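Fluoroacetyl-CoA-specific thioesterase-like domain-containing protein (Thermanaerovibrio acidaminovorans, PDB 3QOO) is of unknown function but, as a hot-dog-fold dimer related to fluoroacetyl-CoA-specific thioesterases, probably acts on acyl-CoA thioesters. Local coordinates at residues Met18-Ser23 / Glu37-Ala42; Glu46-Leu51 / Val69-His74; Ser102-Asp107 / Val112-Gln117. All coordinates share one frame; numbering follows the deposited sequence. Where two conformers were deposited one is given.

Contact 1: Met18-Ser23 / Glu37-Ala42. With NA (sodium ion), chain B.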
loop_
_atom_site.group_PDB
_atom_site.type_symbol
_atom_site.label_atom_id
_atom_site.label_comp_id
_atom_site.label_asym_id
_atom_site.label_seq_id
_atom_site.Cartn_x
_atom_site.Cartn_y
_atom_site.Cartn_z
HETATM N N MSE A 18 11.997 -4.557 12.078
HETATM C CA MSE A 18 11.667 -5.970 12.144
HETATM C C MSE A 18 12.098 -6.672 10.884
HETATM O O MSE A 18 12.280 -6.043 9.850
HETATM C CB MSE A 18 10.179 -6.170 12.403
HETATM C CG MSE A 18 9.315 -5.712 11.292
HETATM SE SE MSE A 18 7.394 -5.987 11.547
HETATM C CE MSE A 18 7.379 -7.832 11.240
ATOM N N VAL A 19 12.205 -7.984 10.985
ATOM C CA VAL A 19 12.565 -8.850 9.887
ATOM C C VAL A 19 11.343 -9.653 9.489
ATOM O O VAL A 19 10.656 -10.243 10.322
ATOM C CB VAL A 19 13.747 -9.791 10.198
ATOM C CG1 VAL A 19 14.154 -10.588 8.960
ATOM C CG2 VAL A 19 14.900 -8.997 10.782
ATOM N N LYS A 20 11.053 -9.615 8.196
ATOM C CA LYS A 20 9.880 -10.232 7.646
ATOM C C LYS A 20 10.333 -11.262 6.622
ATOM O O LYS A 20 11.021 -10.884 5.672
ATOM C CB LYS A 20 9.057 -9.110 6.990
ATOM C CG LYS A 20 7.973 -9.493 6.102
ATOM C CD LYS A 20 6.824 -10.119 6.794
ATOM C CE LYS A 20 5.770 -10.471 5.761
ATOM N NZ LYS A 20 4.588 -11.183 6.342
ATOM N N LYS A 21 9.917 -12.520 6.768
ATOM C CA LYS A 21 10.197 -13.546 5.763
ATOM C C LYS A 21 9.131 -13.481 4.665
ATOM O O LYS A 21 7.922 -13.421 4.935
ATOM C CB LYS A 21 10.223 -14.966 6.356
ATOM C CG LYS A 21 10.940 -15.932 5.399
ATOM C CD LYS A 21 11.231 -17.250 5.971
ATOM C CE LYS A 21 12.110 -17.135 7.143
ATOM N NZ LYS A 21 13.552 -17.060 6.818
ATOM N N VAL A 22 9.561 -13.497 3.421
ATOM C CA VAL A 22 8.602 -13.406 2.314
ATOM C C VAL A 22 7.930 -14.758 2.140
ATOM O O VAL A 22 8.579 -15.760 1.825
ATOM C CB VAL A 22 9.251 -12.923 1.013
ATOM C CG1 VAL A 22 8.217 -12.855 -0.102
ATOM C CG2 VAL A 22 9.975 -11.591 1.209
ATOM N N SER A 23 6.605 -14.769 2.262
ATOM C CA SER A 23 5.794 -15.968 2.149
ATOM C C SER A 23 4.718 -15.789 1.076
ATOM O O SER A 23 4.519 -14.697 0.563
ATOM C CB SER A 23 5.166 -16.346 3.478
ATOM O OG SER A 23 4.111 -15.443 3.808
ATOM N N GLU A 37 6.557 -14.720 -7.427
ATOM C CA GLU A 37 7.878 -15.003 -6.864
ATOM C C GLU A 37 8.348 -13.967 -5.857
ATOM O O GLU A 37 9.303 -14.233 -5.163
ATOM C CB GLU A 37 8.968 -15.157 -7.944
ATOM C CG GLU A 37 9.061 -16.536 -8.501
ATOM C CD GLU A 37 10.293 -16.809 -9.336
ATOM O OE1 GLU A 37 11.436 -16.628 -8.868
ATOM O OE2 GLU A 37 10.132 -17.319 -10.442
ATOM N N PHE A 38 7.739 -12.803 -5.776
ATOM C CA PHE A 38 8.294 -11.765 -4.912
ATOM C C PHE A 38 7.247 -10.934 -4.205
ATOM O O PHE A 38 6.071 -10.916 -4.561
ATOM C CB PHE A 38 9.280 -10.910 -5.710
ATOM C CG PHE A 38 8.710 -10.314 -6.974
ATOM C CD1 PHE A 38 8.050 -9.101 -6.941
ATOM C CD2 PHE A 38 8.912 -10.941 -8.185
ATOM C CE1 PHE A 38 7.582 -8.540 -8.091
ATOM C CE2 PHE A 38 8.440 -10.397 -9.342
ATOM C CZ PHE A 38 7.774 -9.202 -9.312
HETATM N N MSE A 39 7.698 -10.250 -3.169
HETATM C CA MSE A 39 6.816 -9.536 -2.266
HETATM C C MSE A 39 6.095 -8.390 -2.971
HETATM O O MSE A 39 6.700 -7.633 -3.738
HETATM C CB MSE A 39 7.659 -8.992 -1.108
HETATM C CG MSE A 39 6.865 -8.216 -0.042
HETATM SE SE MSE A 39 7.905 -7.817 1.568
HETATM C CE MSE A 39 7.108 -9.178 2.423
ATOM N N SER A 40 4.803 -8.249 -2.686
ATOM C CA SER A 40 3.948 -7.223 -3.296
ATOM C C SER A 40 4.084 -5.875 -2.607
ATOM O O SER A 40 4.515 -5.745 -1.448
ATOM C CB SER A 40 2.505 -7.645 -3.187
ATOM O OG SER A 40 2.057 -7.525 -1.857
ATOM N N THR A 41 3.661 -4.839 -3.304
ATOM C CA THR A 41 3.631 -3.513 -2.720
ATOM C C THR A 41 2.727 -3.460 -1.499
ATOM O O THR A 41 3.074 -2.826 -0.507
ATOM C CB THR A 41 3.181 -2.482 -3.735
ATOM O OG1 THR A 41 3.970 -2.647 -4.923
ATOM C CG2 THR A 41 3.380 -1.058 -3.205
ATOM N N ALA A 42 1.592 -4.144 -1.548
ATOM C CA ALA A 42 0.677 -4.177 -0.417
ATOM C C ALA A 42 1.357 -4.772 0.809
ATOM O O ALA A 42 1.149 -4.300 1.945
ATOM C CB ALA A 42 -0.586 -4.984 -0.735
HETATM NA NA NA B . 2.204 -15.949 5.272
HETATM O O HOH W 1 2.963 -14.249 6.717
HETATM O O HOH W 2 0.174 -16.267 6.512
HETATM O O HOH W 3 1.592 -17.656 3.620
#

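Contact 2: Glu46-Leu51 / Val69-His74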
loop_
_atom_site.group_PDB
_atom_site.type_symbol
_atom_site.label_atom_id
_atom_site.label_comp_id
_atom_site.label_asym_id
_atom_site.label_seq_id
_atom_site.Cartn_x
_atom_site.Cartn_y
_atom_site.Cartn_z
ATOM N N GLU A 46 1.792 -3.055 4.378
ATOM C CA GLU A 46 1.282 -3.645 5.601
ATOM C C GLU A 46 2.376 -3.675 6.684
ATOM O O GLU A 46 2.126 -3.418 7.865
ATOM C CB GLU A 46 0.783 -5.061 5.319
ATOM C CG GLU A 46 0.237 -5.744 6.534
ATOM C CD GLU A 46 -0.161 -7.177 6.284
ATOM O OE1 GLU A 46 -0.228 -7.588 5.104
ATOM O OE2 GLU A 46 -0.417 -7.876 7.288
ATOM N N THR A 47 3.600 -4.018 6.284
ATOM C CA THR A 47 4.687 -4.157 7.232
ATOM C C THR A 47 5.133 -2.785 7.762
ATOM O O THR A 47 5.409 -2.607 8.948
ATOM C CB THR A 47 5.848 -4.927 6.605
ATOM O OG1 THR A 47 5.376 -6.158 6.004
ATOM C CG2 THR A 47 6.896 -5.180 7.651
HETATM N N MSE A 48 5.164 -1.799 6.873
HETATM C CA MSE A 48 5.408 -0.435 7.267
HETATM C C MSE A 48 4.384 0.041 8.296
HETATM O O MSE A 48 4.745 0.643 9.323
HETATM C CB MSE A 48 5.410 0.475 6.043
HETATM C CG MSE A 48 5.556 1.965 6.404
HETATM SE SE MSE A 48 5.911 3.119 4.849
HETATM C CE MSE A 48 4.279 2.802 3.814
ATOM N N THR A 49 3.120 -0.261 8.034
ATOM C CA THR A 49 2.027 0.097 8.934
ATOM C C THR A 49 2.247 -0.559 10.311
ATOM O O THR A 49 2.111 0.082 11.354
ATOM C CB THR A 49 0.670 -0.302 8.371
ATOM O OG1 THR A 49 0.442 0.475 7.198
ATOM C CG2 THR A 49 -0.414 -0.044 9.385
ATOM N N GLN A 50 2.558 -1.846 10.306
ATOM C CA GLN A 50 2.783 -2.558 11.554
ATOM C C GLN A 50 3.859 -1.896 12.400
ATOM O O GLN A 50 3.662 -1.686 13.609
ATOM C CB GLN A 50 3.180 -4.013 11.280
ATOM C CG GLN A 50 3.443 -4.777 12.564
ATOM C CD GLN A 50 3.833 -6.201 12.349
ATOM O OE1 GLN A 50 3.684 -6.722 11.248
ATOM N NE2 GLN A 50 4.275 -6.872 13.415
ATOM N N LEU A 51 4.978 -1.571 11.784
ATOM C CA LEU A 51 6.057 -0.915 12.526
ATOM C C LEU A 51 5.703 0.483 12.967
ATOM O O LEU A 51 6.054 0.872 14.077
ATOM C CB LEU A 51 7.331 -0.877 11.703
ATOM C CG LEU A 51 8.213 -2.092 11.777
ATOM C CD1 LEU A 51 9.391 -1.922 10.853
ATOM C CD2 LEU A 51 8.659 -2.353 13.174
ATOM N N VAL A 69 -3.140 8.083 7.281
ATOM C CA VAL A 69 -3.805 8.969 6.303
ATOM C C VAL A 69 -3.146 9.088 4.930
ATOM O O VAL A 69 -3.773 9.602 3.985
ATOM C CB VAL A 69 -4.054 10.404 6.835
ATOM C CG1 VAL A 69 -4.930 10.405 8.084
ATOM C CG2 VAL A 69 -2.753 11.196 7.019
ATOM N N ARG A 70 -1.881 8.688 4.816
ATOM C CA ARG A 70 -1.251 8.623 3.511
ATOM C C ARG A 70 -0.082 7.690 3.553
ATOM O O ARG A 70 0.700 7.717 4.535
ATOM C CB ARG A 70 -0.765 10.031 3.114
ATOM C CG ARG A 70 0.283 10.163 2.007
ATOM C CD ARG A 70 0.587 11.614 1.782
ATOM N NE ARG A 70 1.225 12.289 2.918
ATOM C CZ ARG A 70 2.513 12.589 2.987
ATOM N NH1 ARG A 70 3.350 12.258 2.013
ATOM N NH2 ARG A 70 2.976 13.232 4.046
ATOM N N SER A 71 0.078 6.851 2.529
ATOM C CA SER A 71 1.238 5.975 2.385
ATOM C C SER A 71 1.775 6.040 0.984
ATOM O O SER A 71 1.003 6.195 0.019
ATOM C CB SER A 71 0.895 4.536 2.734
ATOM O OG SER A 71 0.602 4.386 4.114
ATOM N N GLU A 72 3.067 5.878 0.823
ATOM C CA GLU A 72 3.740 5.778 -0.468
ATOM C C GLU A 72 4.810 4.728 -0.385
ATOM O O GLU A 72 5.527 4.653 0.643
ATOM C CB GLU A 72 4.343 7.126 -0.846
ATOM C CG GLU A 72 4.971 7.199 -2.200
ATOM C CD GLU A 72 5.314 8.589 -2.662
ATOM O OE1 GLU A 72 5.968 8.659 -3.765
ATOM O OE2 GLU A 72 5.067 9.588 -1.865
ATOM N N VAL A 73 4.940 3.900 -1.412
ATOM C CA VAL A 73 5.980 2.887 -1.504
ATOM C C VAL A 73 6.646 2.987 -2.856
ATOM O O VAL A 73 5.957 3.122 -3.881
ATOM C CB VAL A 73 5.410 1.452 -1.273
ATOM C CG1 VAL A 73 6.494 0.375 -1.474
ATOM C CG2 VAL A 73 4.805 1.354 0.099
ATOM N N HIS A 74 7.970 2.923 -2.865
ATOM C CA HIS A 74 8.761 2.776 -4.085
ATOM C C HIS A 74 9.429 1.416 -4.081
ATOM O O HIS A 74 10.162 1.071 -3.163
ATOM C CB HIS A 74 9.851 3.845 -4.184
ATOM C CG HIS A 74 9.334 5.243 -4.223
ATOM N ND1 HIS A 74 10.185 6.328 -4.354
ATOM C CD2 HIS A 74 8.082 5.762 -4.129
ATOM C CE1 HIS A 74 9.478 7.449 -4.328
ATOM N NE2 HIS A 74 8.195 7.134 -4.205
#

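Contact 3: Ser102-Asp107 / Val112-Gln117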
loop_
_atom_site.group_PDB
_atom_site.type_symbol
_atom_site.label_atom_id
_atom_site.label_comp_id
_atom_site.label_asym_id
_atom_site.label_seq_id
_atom_site.Cartn_x
_atom_site.Cartn_y
_atom_site.Cartn_z
ATOM N N SER A 102 9.433 7.560 7.680
ATOM C CA SER A 102 10.047 6.995 6.512
ATOM C C SER A 102 10.319 5.505 6.728
ATOM O O SER A 102 10.344 5.026 7.854
ATOM C CB SER A 102 11.342 7.717 6.251
ATOM O OG SER A 102 12.243 7.556 7.311
HETATM N N MSE A 103 10.507 4.799 5.626
HETATM C CA MSE A 103 10.706 3.356 5.643
HETATM C C MSE A 103 11.771 2.969 4.643
HETATM O O MSE A 103 11.833 3.507 3.528
HETATM C CB MSE A 103 9.387 2.632 5.294
HETATM C CG MSE A 103 9.430 1.133 5.307
HETATM SE SE MSE A 103 9.979 0.315 3.626
HETATM C CE MSE A 103 8.249 0.365 2.702
ATOM N N LYS A 104 12.599 2.013 5.046
ATOM C CA LYS A 104 13.513 1.352 4.153
ATOM C C LYS A 104 13.449 -0.129 4.423
ATOM O O LYS A 104 13.416 -0.553 5.570
ATOM C CB LYS A 104 14.956 1.887 4.305
ATOM C CG LYS A 104 15.900 1.525 3.160
ATOM C CD LYS A 104 17.103 2.461 3.143
ATOM C CE LYS A 104 18.094 2.105 2.040
ATOM N NZ LYS A 104 19.227 3.074 2.058
ATOM N N ALA A 105 13.413 -0.898 3.357
ATOM C CA ALA A 105 13.395 -2.351 3.383
ATOM C C ALA A 105 14.607 -2.844 2.635
ATOM O O ALA A 105 14.837 -2.482 1.485
ATOM C CB ALA A 105 12.100 -2.881 2.769
ATOM N N ASP A 106 15.365 -3.722 3.288
ATOM C CA ASP A 106 16.622 -4.226 2.771
ATOM C C ASP A 106 16.684 -5.724 3.001
ATOM O O ASP A 106 16.046 -6.276 3.894
ATOM C CB ASP A 106 17.800 -3.565 3.511
ATOM C CG ASP A 106 17.714 -2.057 3.523
ATOM O OD1 ASP A 106 17.486 -1.458 4.606
ATOM O OD2 ASP A 106 17.846 -1.466 2.457
ATOM N N ASP A 107 17.464 -6.396 2.192
ATOM C CA ASP A 107 17.777 -7.768 2.457
ATOM C C ASP A 107 19.261 -7.907 2.321
ATOM O O ASP A 107 19.970 -6.916 2.138
ATOM C CB ASP A 107 16.932 -8.676 1.563
ATOM C CG ASP A 107 17.334 -8.647 0.077
ATOM O OD1 ASP A 107 18.419 -8.127 -0.259
ATOM O OD2 ASP A 107 16.542 -9.115 -0.774
ATOM N N VAL A 112 15.411 -3.148 -1.176
ATOM C CA VAL A 112 14.347 -3.652 -2.009
ATOM C C VAL A 112 13.172 -2.671 -2.143
ATOM O O VAL A 112 12.431 -2.741 -3.124
ATOM C CB VAL A 112 13.857 -5.037 -1.582
ATOM C CG1 VAL A 112 14.949 -6.078 -1.804
ATOM C CG2 VAL A 112 13.370 -5.077 -0.128
ATOM N N ALA A 113 12.962 -1.795 -1.165
ATOM C CA ALA A 113 11.865 -0.824 -1.226
ATOM C C ALA A 113 12.134 0.305 -0.258
ATOM O O ALA A 113 12.901 0.161 0.718
ATOM C CB ALA A 113 10.505 -1.450 -0.902
ATOM N N THR A 114 11.497 1.446 -0.499
ATOM C CA THR A 114 11.448 2.566 0.420
ATOM C C THR A 114 10.005 3.032 0.534
ATOM O O THR A 114 9.157 2.661 -0.298
ATOM C CB THR A 114 12.334 3.707 -0.032
ATOM O OG1 THR A 114 12.002 4.083 -1.350
ATOM C CG2 THR A 114 13.825 3.314 0.085
ATOM N N GLY A 115 9.699 3.832 1.535
ATOM C CA GLY A 115 8.360 4.308 1.707
ATOM C C GLY A 115 8.206 5.442 2.658
ATOM O O GLY A 115 9.186 5.848 3.311
ATOM N N LEU A 116 6.981 5.937 2.779
ATOM C CA LEU A 116 6.650 6.865 3.819
ATOM C C LEU A 116 5.204 6.635 4.230
ATOM O O LEU A 116 4.379 6.147 3.448
ATOM C CB LEU A 116 6.868 8.272 3.424
ATOM C CG LEU A 116 5.920 8.909 2.484
ATOM C CD1 LEU A 116 4.492 9.162 3.066
ATOM C CD2 LEU A 116 6.515 10.249 1.999
ATOM N N GLN A 117 4.891 7.051 5.454
ATOM C CA GLN A 117 3.538 6.969 5.968
ATOM C C GLN A 117 3.267 8.151 6.886
ATOM O O GLN A 117 4.087 8.457 7.767
ATOM C CB GLN A 117 3.302 5.654 6.685
ATOM C CG GLN A 117 1.833 5.443 7.112
ATOM C CD GLN A 117 1.596 4.035 7.562
ATOM O OE1 GLN A 117 1.597 3.749 8.764
ATOM N NE2 GLN A 117 1.434 3.121 6.598
#

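Contact 1: Met18-Ser23 / Glu37-Ala42
The side chain of Met-39, a selenomethionine, leaves with CG opposite the backbone N (chi1 -179°), stays straight to SE and then bends at chi3 (-101°), which brings its methyl against Lys-20 and Val-22. CE lies 3.8 Å from Lys-20 CG. Because the lysine chain is bent at chi2 (70°), its CE also lies 3.8 Å from the CE of Met-39, so the straight run from CG to CE passes alongside that methyl. Val-22 fills the other part of the contact: its CG2 meets Met-39 CE at 3.9 Å, and its CG1 lies 4.0 Å from Met-39 CB. The joining of the two segments is therefore apolar, although Lys-20 NZ is charged and forms a salt bridge with Asp-26. Asp-26 also accepts a hydrogen bond from Ser-23, whose OG coordinates the sodium ion at 2.5 Å together with Ser-25 and three waters. On the other segment, Ser-40 occupies the N-cap of helix 41-56, its OG bonded to Ala-43 N. The contact packs the end of strand 15-21, outermost in the chain's sheet, and the residue after it against the lead-in to the long central helix of the hot-dog fold, beside a sodium site.

Contact 2: Glu46-Leu51 / Val69-His74
Met-48 CE, the selenomethionine methyl, is the one group of the helix segment that reaches strand residues 69-74, and it touches three of them. It lies 3.9 Å from Glu-72 O, 4.0 Å from Ser-71 CB and 4.0 Å from Val-73 CG2, so it rests on the backbone between two inward-pointing side chains. The side chain spans the gap because CG is opposite the backbone N and chi2 is also extended; the turn at chi3 (62°) comes only at the methyl. Such reach is needed, as the short axes of helix and strand stay 10.2 Å apart at closest approach, with 129° between their directions. This is the hot-dog arrangement, a long helix lying across the concave side of an antiparallel sheet, and Met-48 also packs on Met-103 of strand 98-107.

A second shell fixes the surroundings of the methyl. Ser-71 OG is hydrogen-bonded to Gln-117 NE2, which also bonds Thr-49 OG1, so one amide connects helix and strand through polar atoms beside the apolar contact. On the other side of the strand, His-74 NE2 donates to Glu-72 OE1 over 2.7 Å; the acceptor lies nearly in the imidazole plane, while the donor stands 46° out of the carboxylate plane. Farther out, residues 70-74 pair antiparallel with a strand of the second subunit, carrying the sheet across the dimer interface, and Glu-46 forms a salt bridge with Arg-31 of the second subunit.

Contact 3: Ser102-Asp107 / Val112-Gln117
Strands 98-107 and 110-123 form a beta hairpin in the antiparallel sheet of the hot-dog fold, and along it Ser-102 to Ala-105 pair in register with Leu-116 back to Ala-113. Met-103 and Gly-115 make a hydrogen-bonded pair, with Met-103 N to Gly-115 O and Gly-115 N to Met-103 O both 2.9 Å. Both donors stand well above the carbonyl planes, 47° and 38° out, and both bonds are bent at the hydrogen. Nearer the turn the bonding straightens: Ala-105 N reaches Ala-113 O at 2.9 Å, and Val-112 N reaches Ala-105 O at 2.8 Å with an N-H...O angle of 174°. Ala-113 N adds a weak bond to that same oxygen, so Val-112 and Ala-113 both face Ala-105 in a classic beta bulge.

On the face turned to helix 41-56, the selenomethionine side chain of Met-103 bends at chi2 and chi3 and folds across the neighbouring strand, its CE 3.9 Å from Thr-114 C, over a stretch where Gly-115 has no side chain. Ala-105 CB packs on Val-112 CG2 on this face. On the opposite face Lys-104 and Thr-114 run side by side, pointing the same way. At the hairpin end, Asp-107 OD1 bonds His-109 N and forms a salt bridge with Arg-134 of the second subunit, while its OD2 lies 3.6 Å from Val-112 CG1.

From the N terminus, contact 1 comes first and closes the irregular loop between strand 15-21 and helix 41-56. Contact 2 follows, closing the connection from that helix to strand 64-75, and contact 3 closes the short turn between strands 98-107 and 110-123. The three loops lie in series; none crosses or encloses another. Contacts 1 and 2 share helix 41-56 and touch where Met-18 SE lies 3.7 Å from Gln-50 CD. Contacts 2 and 3 meet through neighbouring strands, with His-74 N 2.8 Å from Thr-114 O, a probable hydrogen bond. Contact 1 ties the helix lead-in to the end of strand 15-21, contact 2 the helix to strand 64-75, and contact 3 pairs two inner strands.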